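Local coordinates for protein cytochrome C (Thioalkalivibrio paradoxus ARh 1, PDB 5N1T) that binds heme c covalently and probably transfers electrons as the cytochrome subunit of a flavocytochrome c sulfide dehydrogenase, at residues Met67-Arg71 against Ala84-Glu89. Numbering follows the deposited sequence.
Sequences MLAFR and ASGYSE. With HEC (heme c), chain F.
In this small all-helical cytochrome c fold, helix 60-72, through Met67-Arg71, packs on the loop joining helix 80-84 to helix 89-101, beside the heme. Ala84-Tyr87 is a type I beta turn, closed by Tyr87 N to Ala84 O at 3.1 Å; Ser88 then N-caps helix 89-101, its chi1 at p. By CA positions the segments are nearest at Arg71 CA and Ser85 CA, 5.0 Å apart. Ala84 points its CB at the helix, 3.6 Å from Met67 O and 4.2 Å from Phe70 CB. On the heme side, Met67 (m, m, chi3 -93°) brings CE to 4.1 Å from Tyr87 CD2 and SD to 3.7 Å from heme CMB. Phe70, chi1 m, swings its ring away from the loop, edge to the heme, Phe70 CE2 3.6 Å from heme C2A; Tyr87, chi1 also m (-54°), reaches heme CBB with OH at 3.3 Å. All three thus line the heme pocket. On the other flank Arg71 extends (t, t, t, chi4 -95°) along the turn. Glu89 OE2 stays 4.1 Å from Arg71 NH1, well out of the guanidinium plane: opposite charges, but no salt bridge. The guanidinium instead forks onto one carbonyl: NE and NH2 of Arg71 donate to Tyr87 O at 3.0 and 3.2 Å.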
loop_
_atom_site.group_PDB
_atom_site.type_symbol
_atom_site.label_atom_id
_atom_site.label_comp_id
_atom_site.label_asym_id
_atom_site.label_seq_id
_atom_site.Cartn_x
_atom_site.Cartn_y
_atom_site.Cartn_z
ATOM N N MET B 67 35.689 10.344 -6.318
ATOM C CA MET B 67 34.984 9.264 -7.005
ATOM C C MET B 67 35.724 7.968 -6.730
ATOM O O MET B 67 35.162 7.045 -6.134
ATOM C CB MET B 67 34.936 9.498 -8.514
ATOM C CG MET B 67 33.980 10.571 -8.980
ATOM S SD MET B 67 32.292 10.078 -8.660
ATOM C CE MET B 67 31.885 9.317 -10.229
ATOM N N LEU B 68 37.005 7.946 -7.107
ATOM C CA LEU B 68 37.866 6.768 -6.955
ATOM C C LEU B 68 38.004 6.366 -5.495
ATOM O O LEU B 68 38.051 5.154 -5.205
ATOM C CB LEU B 68 39.250 6.987 -7.584
ATOM C CG LEU B 68 39.310 7.432 -9.049
ATOM C CD1 LEU B 68 40.512 8.339 -9.258
ATOM C CD2 LEU B 68 39.321 6.280 -10.051
ATOM N N ALA B 69 38.056 7.374 -4.601
ATOM C CA ALA B 69 38.117 7.171 -3.139
ATOM C C ALA B 69 36.869 6.460 -2.585
ATOM O O ALA B 69 36.967 5.594 -1.696
ATOM C CB ALA B 69 38.337 8.496 -2.414
ATOM N N PHE B 70 35.705 6.842 -3.122
ATOM C CA PHE B 70 34.428 6.235 -2.756
ATOM C C PHE B 70 34.381 4.830 -3.332
ATOM O O PHE B 70 34.002 3.872 -2.636
ATOM C CB PHE B 70 33.268 7.048 -3.315
ATOM C CG PHE B 70 32.891 8.267 -2.499
ATOM C CD1 PHE B 70 32.732 8.197 -1.118
ATOM C CD2 PHE B 70 32.635 9.488 -3.137
ATOM C CE1 PHE B 70 32.342 9.322 -0.389
ATOM C CE2 PHE B 70 32.247 10.610 -2.422
ATOM C CZ PHE B 70 32.100 10.538 -1.043
ATOM N N ARG B 71 34.809 4.724 -4.589
ATOM C CA ARG B 71 34.840 3.483 -5.316
ATOM C C ARG B 71 35.567 2.331 -4.582
ATOM O O ARG B 71 35.025 1.245 -4.420
ATOM C CB ARG B 71 35.481 3.770 -6.653
ATOM C CG ARG B 71 35.059 2.910 -7.815
ATOM C CD ARG B 71 35.708 3.513 -9.045
ATOM N NE ARG B 71 35.588 2.659 -10.224
ATOM C CZ ARG B 71 36.510 1.787 -10.628
ATOM N NH1 ARG B 71 37.639 1.633 -9.951
ATOM N NH2 ARG B 71 36.302 1.070 -11.726
ATOM N N ALA B 84 29.594 5.338 -7.756
ATOM C CA ALA B 84 30.991 5.403 -8.219
ATOM C C ALA B 84 31.558 4.113 -8.873
ATOM O O ALA B 84 32.218 4.194 -9.927
ATOM C CB ALA B 84 31.901 5.885 -7.087
ATOM N N SER B 85 31.277 2.955 -8.253
ATOM C CA SER B 85 31.643 1.627 -8.748
ATOM C C SER B 85 31.004 1.300 -10.107
ATOM O O SER B 85 31.487 0.445 -10.858
ATOM C CB SER B 85 31.226 0.561 -7.723
ATOM O OG SER B 85 31.996 0.634 -6.516
ATOM N N GLY B 86 29.924 1.993 -10.435
ATOM C CA GLY B 86 29.249 1.801 -11.706
ATOM C C GLY B 86 30.007 2.333 -12.897
ATOM O O GLY B 86 29.665 2.015 -14.048
ATOM N N TYR B 87 31.034 3.144 -12.621
ATOM C CA TYR B 87 31.875 3.726 -13.661
ATOM C C TYR B 87 33.301 3.207 -13.701
ATOM O O TYR B 87 33.886 2.858 -12.669
ATOM C CB TYR B 87 31.914 5.223 -13.492
ATOM C CG TYR B 87 30.567 5.840 -13.439
ATOM C CD1 TYR B 87 29.811 6.018 -14.611
ATOM C CD2 TYR B 87 30.024 6.227 -12.229
ATOM C CE1 TYR B 87 28.555 6.581 -14.572
ATOM C CE2 TYR B 87 28.773 6.790 -12.178
ATOM C CZ TYR B 87 28.045 6.971 -13.343
ATOM O OH TYR B 87 26.796 7.561 -13.268
ATOM N N SER B 88 33.859 3.188 -14.902
ATOM C CA SER B 88 35.269 2.929 -15.095
ATOM C C SER B 88 36.106 4.172 -14.754
ATOM O O SER B 88 35.581 5.291 -14.645
ATOM C CB SER B 88 35.495 2.558 -16.550
ATOM O OG SER B 88 35.417 3.722 -17.341
ATOM N N GLU B 89 37.411 3.962 -14.612
ATOM C CA GLU B 89 38.398 5.037 -14.414
ATOM C C GLU B 89 38.411 6.095 -15.526
ATOM O O GLU B 89 38.543 7.281 -15.244
ATOM C CB GLU B 89 39.798 4.449 -14.221
ATOM C CG GLU B 89 39.877 3.430 -13.089
ATOM C CD GLU B 89 41.246 3.363 -12.455
ATOM O OE1 GLU B 89 42.205 3.904 -13.068
ATOM O OE2 GLU B 89 41.348 2.781 -11.342
HETATM FE FE HEC F . 27.384 12.084 -5.421
HETATM C CHA HEC F . 28.859 12.815 -2.352
HETATM C CHB HEC F . 30.105 13.331 -7.010
HETATM C CHC HEC F . 26.193 10.792 -8.443
HETATM C CHD HEC F . 24.511 11.253 -3.872
HETATM N NA HEC F . 29.182 12.913 -4.769
HETATM C C1A HEC F . 29.622 13.182 -3.538
HETATM C C2A HEC F . 30.956 13.839 -3.443
HETATM C C3A HEC F . 31.329 13.976 -4.853
HETATM C C4A HEC F . 30.167 13.376 -5.547
HETATM C CMA HEC F . 32.557 14.545 -5.491
HETATM C CAA HEC F . 31.700 14.268 -2.203
HETATM C CBA HEC F . 31.193 15.698 -2.004
HETATM C CGA HEC F . 31.854 16.479 -0.876
HETATM O O1A HEC F . 32.509 15.899 0.016
HETATM O O2A HEC F . 31.710 17.724 -0.855
HETATM N NB HEC F . 28.044 12.049 -7.399
HETATM C C1B HEC F . 29.178 12.625 -7.859
HETATM C C2B HEC F . 29.451 12.508 -9.300
HETATM C C3B HEC F . 28.309 11.722 -9.756
HETATM C C4B HEC F . 27.481 11.499 -8.510
HETATM C CMB HEC F . 30.612 13.000 -10.117
HETATM C CAB HEC F . 28.236 11.347 -11.192
HETATM C CBB HEC F . 27.192 10.556 -11.877
HETATM N NC HEC F . 25.621 11.177 -6.074
HETATM C C1C HEC F . 25.260 10.747 -7.305
HETATM C C2C HEC F . 23.884 10.164 -7.399
HETATM C C3C HEC F . 23.417 10.299 -5.995
HETATM C C4C HEC F . 24.546 10.940 -5.302
HETATM C CMC HEC F . 23.219 9.596 -8.618
HETATM C CAC HEC F . 22.139 9.994 -5.284
HETATM C CBC HEC F . 20.964 9.301 -5.858
HETATM N ND HEC F . 26.796 12.036 -3.447
HETATM C C1D HEC F . 25.622 11.627 -2.981
HETATM C C2D HEC F . 25.489 11.664 -1.505
HETATM C C3D HEC F . 26.806 12.152 -1.067
HETATM C C4D HEC F . 27.499 12.322 -2.349
HETATM C CMD HEC F . 24.312 11.333 -0.653
HETATM C CAD HEC F . 27.337 12.381 0.311
HETATM C CBD HEC F . 28.249 11.174 0.510
HETATM C CGD HEC F . 27.555 9.896 0.936
HETATM O O1D HEC F . 26.992 9.844 2.052
HETATM O O2D HEC F . 27.593 8.914 0.161
#